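Local coordinates for geranyltranstransferase (Agrobacterium tumefaciens, PDB 2H8O), which catalyses the condensation of geranyl diphosphate with isopentenyl diphosphate to form farnesyl diphosphate, a precursor of many isoprenoids, at the interface of chains A and B. Sequence-based numbering; all coordinates share one arbitrary frame. Chains: chain A/B, Geranyltranstransferase.

The three contacts are patches of one two-fold interface. By the centres of their C-alpha atoms, contact 1 lies about 30 Å from contact 2 and 22 Å from contact 3, and contacts 2 and 3 are about 21 Å apart. Helix 148-167 takes part in all three: in chain B its first turns enter contact 1 and its last turn contact 3; in chain A its last turn serves contact 2. Contacts 2 and 3 are partly twins: B:Arg187 and A:Arg187 make matching bonds, and contact 3 adds B:Asp65 and its arginines. Apolar packing beside the catalytic motif and charged anchors farther off probably hold together a homodimer, as in related enzymes.

Contact 1: the interface of chains A and B. Residues chain A 129-130, 199, 202; chain B 149, 153.
B:Leu153 and A:Met130 cross obliquely in the apolar centre, with the methionine methyl CE 3.9 Å from CD2 of the leucine and the sulfur beside its CG. A:Met130 bends at its second and third torsions (chi2 -111°, chi3 -97°), which folds SD and CE over toward chain B instead of letting the chain run straight. Its SD also lies 4.1 Å from CB of B:Ala149, one turn earlier on helix 148-167. The other branch of B:Leu153, CD1, turns to helix 194-206 and rests 3.9 Å from CA of A:Ala199. A:Leu202, from the same helix as A:Ala199, adds one methyl: its CD1 is 3.8 Å from CB of B:Ala149 and 4.1 Å from CD1 of B:Leu153. The small B:Ala149 thus fits where the sulfur and a leucine methyl converge, and its CB reaches on to the carbonyl oxygen of A:Ala129, 3.5 Å away. At this polar rim, near the start of helix 148-167, water 1 links the chains. It lies 2.9 Å from the backbone N of B:Ala149 and 3.2 Å from the carbonyl O of A:Ala129. A:Ala129 and A:Met130 belong to the DDLPAMD segment, the first aspartate-rich motif of the polyprenyl synthetases, which binds substrate diphosphate through magnesium. The partner's helix therefore packs against the segment that carries this motif and probably helps to steady it.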
loop_
_atom_site.group_PDB
_atom_site.type_symbol
_atom_site.label_atom_id
_atom_site.label_comp_id
_atom_site.label_asym_id
_atom_site.label_seq_id
_atom_site.Cartn_x
_atom_site.Cartn_y
_atom_site.Cartn_z
ATOM N N ALA A 129 -0.613 13.092 15.673
ATOM C CA ALA A 129 0.800 13.284 15.273
ATOM C C ALA A 129 0.934 14.119 14.003
ATOM O O ALA A 129 2.007 14.678 13.716
ATOM C CB ALA A 129 1.493 11.928 15.063
ATOM N N MET A 130 -0.146 14.169 13.225
ATOM C CA MET A 130 -0.162 14.879 11.955
ATOM C C MET A 130 -0.998 16.148 12.090
ATOM O O MET A 130 -0.548 17.065 12.788
ATOM C CB MET A 130 -0.628 13.924 10.864
ATOM C CG MET A 130 0.267 12.672 10.765
ATOM S SD MET A 130 1.277 12.574 9.255
ATOM C CE MET A 130 0.159 11.517 8.411
ATOM N N ALA A 199 5.083 14.926 3.860
ATOM C CA ALA A 199 6.326 15.177 4.592
ATOM C C ALA A 199 6.845 16.604 4.347
ATOM O O ALA A 199 7.305 17.267 5.280
ATOM C CB ALA A 199 7.377 14.168 4.227
ATOM N N LEU A 202 4.558 19.188 6.283
ATOM C CA LEU A 202 4.832 19.254 7.709
ATOM C C LEU A 202 6.158 19.971 7.984
ATOM O O LEU A 202 6.267 20.741 8.948
ATOM C CB LEU A 202 4.844 17.844 8.306
ATOM C CG LEU A 202 3.486 17.157 8.385
ATOM C CD1 LEU A 202 3.663 15.678 8.731
ATOM C CD2 LEU A 202 2.591 17.838 9.412
ATOM N N ALA B 149 5.041 11.589 13.181
ATOM C CA ALA B 149 4.550 11.898 11.828
ATOM C C ALA B 149 5.419 11.259 10.727
ATOM O O ALA B 149 4.923 10.629 9.785
ATOM C CB ALA B 149 4.502 13.421 11.628
ATOM N N LEU B 153 4.472 8.296 8.017
ATOM C CA LEU B 153 4.652 8.508 6.590
ATOM C C LEU B 153 5.705 7.552 6.011
ATOM O O LEU B 153 5.573 7.112 4.877
ATOM C CB LEU B 153 5.014 9.965 6.306
ATOM C CG LEU B 153 3.858 10.922 6.579
ATOM C CD1 LEU B 153 4.419 12.351 6.486
ATOM C CD2 LEU B 153 2.692 10.691 5.608
HETATM O O HOH W 1 4.838 13.969 14.910
#

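Contact 2: the interface of chains A and B. Residues chain A 63-64, 164, 167-169; chain B 183, 187.
B:Arg187 reaches across from helix 175-189 and ends between the loop at A:Ala64 and the end of A's helix 148-167. From CB the chain leaves with CG opposite the carbonyl carbon (chi1 -61°) and then bends at chi2, -95°, which turns the rest of the arm toward chain A. CG passes near the carbonyl oxygen of A:Ala64, and CD comes to 3.3 Å from that same oxygen. NE makes the salt bridge, donating to OD2 of A:Asp164 at 2.9 Å; the bond is nearly straight, and OD2 lies at the edge of the guanidinium, in its plane. The approach is on the syn side of OD2, tilted somewhat out of the carboxylate plane, which is turned 57° from the guanidinium, so the two do not pair flat, and the contacts of OD1 with NE and NH2 are weak. CZ lies between that carboxylate and the carbonyl O of A:Ala64, to which NH1 donates at 2.8 Å. NH2 adds a weak bond to OG of A:Ser168, which donates to the carbonyl O of A:Asp164 at 2.7 Å. Over the centre of one guanidinium face sits CG2 of B:Ile183, 3.7 Å above the plane; CB of A:Arg63 lies toward the rim of the other. CG1 of B:Ile183 packs 3.8 Å from CB of A:Ala167, and its CD1 3.7 Å from CA of A:Ser168. The site joins B's helix 175-189 to A's helix 148-167 where that helix gives way to loop.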
loop_
_atom_site.group_PDB
_atom_site.type_symbol
_atom_site.label_atom_id
_atom_site.label_comp_id
_atom_site.label_asym_id
_atom_site.label_seq_id
_atom_site.Cartn_x
_atom_site.Cartn_y
_atom_site.Cartn_z
ATOM N N ARG A 63 -12.637 -12.744 1.317
ATOM C CA ARG A 63 -12.361 -13.095 -0.057
ATOM C C ARG A 63 -11.386 -14.271 -0.125
ATOM O O ARG A 63 -10.780 -14.663 0.884
ATOM C CB ARG A 63 -11.779 -11.900 -0.797
ATOM C CG ARG A 63 -12.829 -11.016 -1.408
ATOM C CD ARG A 63 -13.855 -10.534 -0.428
ATOM N NE ARG A 63 -14.709 -9.541 -1.075
ATOM C CZ ARG A 63 -15.622 -8.806 -0.450
ATOM N NH1 ARG A 63 -16.325 -7.922 -1.141
ATOM N NH2 ARG A 63 -15.822 -8.938 0.851
ATOM N N ALA A 64 -11.214 -14.819 -1.329
ATOM C CA ALA A 64 -10.151 -15.784 -1.549
ATOM C C ALA A 64 -8.845 -15.216 -0.996
ATOM O O ALA A 64 -8.519 -14.036 -1.186
ATOM C CB ALA A 64 -10.007 -16.115 -3.056
ATOM N N ASP A 164 -5.105 -4.207 -4.145
ATOM C CA ASP A 164 -5.973 -5.363 -4.376
ATOM C C ASP A 164 -7.067 -5.058 -5.406
ATOM O O ASP A 164 -7.274 -5.815 -6.330
ATOM C CB ASP A 164 -6.598 -5.817 -3.050
ATOM C CG ASP A 164 -7.319 -7.152 -3.146
ATOM O OD1 ASP A 164 -7.161 -7.888 -4.143
ATOM O OD2 ASP A 164 -8.052 -7.487 -2.185
ATOM N N ALA A 167 -5.711 -4.740 -9.035
ATOM C CA ALA A 167 -5.107 -5.912 -9.676
ATOM C C ALA A 167 -6.035 -7.120 -9.743
ATOM O O ALA A 167 -5.759 -8.068 -10.487
ATOM C CB ALA A 167 -3.789 -6.285 -8.959
ATOM N N SER A 168 -7.110 -7.079 -8.948
ATOM C CA SER A 168 -8.010 -8.225 -8.800
ATOM C C SER A 168 -8.654 -8.653 -10.112
ATOM O O SER A 168 -8.895 -7.846 -11.005
ATOM C CB SER A 168 -9.105 -7.945 -7.755
ATOM O OG SER A 168 -8.604 -8.122 -6.441
ATOM N N ASP A 169 -8.954 -9.950 -10.197
ATOM C CA ASP A 169 -9.584 -10.495 -11.384
ATOM C C ASP A 169 -10.977 -9.927 -11.614
ATOM O O ASP A 169 -11.439 -9.918 -12.760
ATOM C CB ASP A 169 -9.667 -12.014 -11.308
ATOM C CG ASP A 169 -8.318 -12.694 -11.410
ATOM O OD1 ASP A 169 -7.310 -12.084 -11.839
ATOM O OD2 ASP A 169 -8.276 -13.888 -11.037
ATOM N N ILE B 183 -2.109 -9.063 -6.040
ATOM C CA ILE B 183 -3.298 -9.608 -5.352
ATOM C C ILE B 183 -2.863 -10.408 -4.129
ATOM O O ILE B 183 -3.350 -10.193 -3.026
ATOM C CB ILE B 183 -4.181 -10.483 -6.289
ATOM C CG1 ILE B 183 -4.695 -9.687 -7.496
ATOM C CG2 ILE B 183 -5.343 -11.127 -5.510
ATOM C CD1 ILE B 183 -5.146 -10.603 -8.635
ATOM N N ARG B 187 -3.700 -9.300 -0.284
ATOM C CA ARG B 187 -4.569 -10.152 0.526
ATOM C C ARG B 187 -3.842 -10.600 1.772
ATOM O O ARG B 187 -4.421 -10.598 2.851
ATOM C CB ARG B 187 -5.087 -11.361 -0.262
ATOM C CG ARG B 187 -5.921 -10.958 -1.465
ATOM C CD ARG B 187 -7.414 -10.916 -1.246
ATOM N NE ARG B 187 -8.003 -10.352 -2.463
ATOM C CZ ARG B 187 -8.458 -11.040 -3.499
ATOM N NH1 ARG B 187 -8.502 -12.362 -3.476
ATOM N NH2 ARG B 187 -8.928 -10.380 -4.558
#

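Contact 3: the interface of chains A and B. Residues chain A 183-184, 187, 227, 248; chain B 64-65, 164.
B:Asp65 brings its carboxylate to three helices of chain A, and ionic bonds dominate. A:Arg248, extended from CG to NE, points its end at one oxygen: NH1 donates to OD1 of B:Asp65 at 2.9 Å and NH2 to the same OD1 at 3.2 Å. Both nitrogens come from one face of the carboxylate, above its plane, while OD1 lies in the guanidinium plane. A:Arg227 bends at chi3 (77°) and adds a salt bridge, its NH2 lying 3.2 Å from OD1 of B:Asp65. CD of A:Arg227 covers the centre of the A:Arg248 guanidinium. The two positive groups gathered at OD1 would be expected to keep the aspartate ionised.

Waters extend the grip. Water 2 bridges both terminal nitrogens of A:Arg227 to the carbonyl O of B:Asp65, 2.7 Å from that oxygen; water 3, 2.6 Å from OD2 of B:Asp65, joins it to OG of A:Ser184.

Among apolar contacts, CB of A:Arg187 meets CB of B:Asp65 at 3.7 Å. Farther along, A:Arg187 makes with B:Ala64 and B:Asp164 the bonds that B:Arg187 makes with chain A.

In the fold, the loop between B's helices 34-57 and 71-82 inserts B:Asp65 among A's helices 175-189, 211-237 and 241-267.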
loop_
_atom_site.group_PDB
_atom_site.type_symbol
_atom_site.label_atom_id
_atom_site.label_comp_id
_atom_site.label_asym_id
_atom_site.label_seq_id
_atom_site.Cartn_x
_atom_site.Cartn_y
_atom_site.Cartn_z
ATOM N N ILE A 183 1.926 0.723 -10.902
ATOM C CA ILE A 183 3.122 1.590 -10.934
ATOM C C ILE A 183 2.701 3.050 -10.815
ATOM O O ILE A 183 3.209 3.789 -9.981
ATOM C CB ILE A 183 3.980 1.374 -12.215
ATOM C CG1 ILE A 183 4.481 -0.073 -12.329
ATOM C CG2 ILE A 183 5.150 2.374 -12.270
ATOM C CD1 ILE A 183 4.904 -0.421 -13.757
ATOM N N SER A 184 1.754 3.474 -11.647
ATOM C CA SER A 184 1.349 4.876 -11.679
ATOM C C SER A 184 0.787 5.322 -10.323
ATOM O O SER A 184 1.095 6.424 -9.832
ATOM C CB SER A 184 0.303 5.068 -12.780
ATOM O OG SER A 184 -0.060 6.416 -12.942
ATOM N N ARG A 187 3.615 5.415 -7.608
ATOM C CA ARG A 187 4.491 6.569 -7.804
ATOM C C ARG A 187 3.781 7.836 -7.387
ATOM O O ARG A 187 4.379 8.685 -6.738
ATOM C CB ARG A 187 4.984 6.677 -9.251
ATOM C CG ARG A 187 5.800 5.471 -9.681
ATOM C CD ARG A 187 7.297 5.606 -9.539
ATOM N NE ARG A 187 7.870 4.293 -9.844
ATOM C CZ ARG A 187 8.301 3.888 -11.030
ATOM N NH1 ARG A 187 8.334 4.711 -12.064
ATOM N NH2 ARG A 187 8.757 2.642 -11.160
ATOM N N ARG A 227 -3.697 14.093 -11.058
ATOM C CA ARG A 227 -2.975 13.694 -12.258
ATOM C C ARG A 227 -3.225 12.219 -12.594
ATOM O O ARG A 227 -3.619 11.869 -13.711
ATOM C CB ARG A 227 -1.471 13.977 -12.058
ATOM C CG ARG A 227 -0.585 13.559 -13.211
ATOM C CD ARG A 227 0.893 13.560 -12.780
ATOM N NE ARG A 227 1.213 12.374 -11.981
ATOM C CZ ARG A 227 2.119 12.305 -11.010
ATOM N NH1 ARG A 227 2.799 13.379 -10.622
ATOM N NH2 ARG A 227 2.307 11.148 -10.385
ATOM N N ARG A 248 -2.745 13.046 -18.784
ATOM C CA ARG A 248 -1.836 13.433 -17.691
ATOM C C ARG A 248 -1.734 14.972 -17.536
ATOM O O ARG A 248 -1.919 15.573 -16.417
ATOM C CB ARG A 248 -0.458 12.786 -17.916
ATOM C CG ARG A 248 0.530 12.993 -16.794
ATOM C CD ARG A 248 1.908 12.489 -17.208
ATOM N NE ARG A 248 2.959 12.816 -16.251
ATOM C CZ ARG A 248 3.228 12.131 -15.146
ATOM N NH1 ARG A 248 2.515 11.061 -14.831
ATOM N NH2 ARG A 248 4.227 12.517 -14.346
ATOM N N ALA B 64 11.062 7.888 -12.749
ATOM C CA ALA B 64 9.987 8.312 -13.629
ATOM C C ALA B 64 8.695 8.415 -12.820
ATOM O O ALA B 64 8.377 7.547 -11.995
ATOM C CB ALA B 64 9.814 7.321 -14.808
ATOM N N ASP B 65 7.957 9.494 -13.012
ATOM C CA ASP B 65 6.660 9.656 -12.379
ATOM C C ASP B 65 6.709 10.106 -10.914
ATOM O O ASP B 65 5.658 10.262 -10.279
ATOM C CB ASP B 65 5.876 8.336 -12.480
ATOM C CG ASP B 65 4.450 8.545 -12.791
ATOM O OD1 ASP B 65 4.029 9.725 -12.720
ATOM O OD2 ASP B 65 3.771 7.538 -13.142
ATOM N N ASP B 164 4.995 -0.763 -5.950
ATOM C CA ASP B 164 5.850 -0.248 -7.022
ATOM C C ASP B 164 6.928 -1.260 -7.427
ATOM O O ASP B 164 7.112 -1.532 -8.595
ATOM C CB ASP B 164 6.494 1.074 -6.584
ATOM C CG ASP B 164 7.202 1.806 -7.713
ATOM O OD1 ASP B 164 7.020 1.466 -8.902
ATOM O OD2 ASP B 164 7.949 2.765 -7.405
HETATM O O HOH W 2 4.515 11.903 -8.479
HETATM O O HOH W 3 1.683 7.405 -14.715
#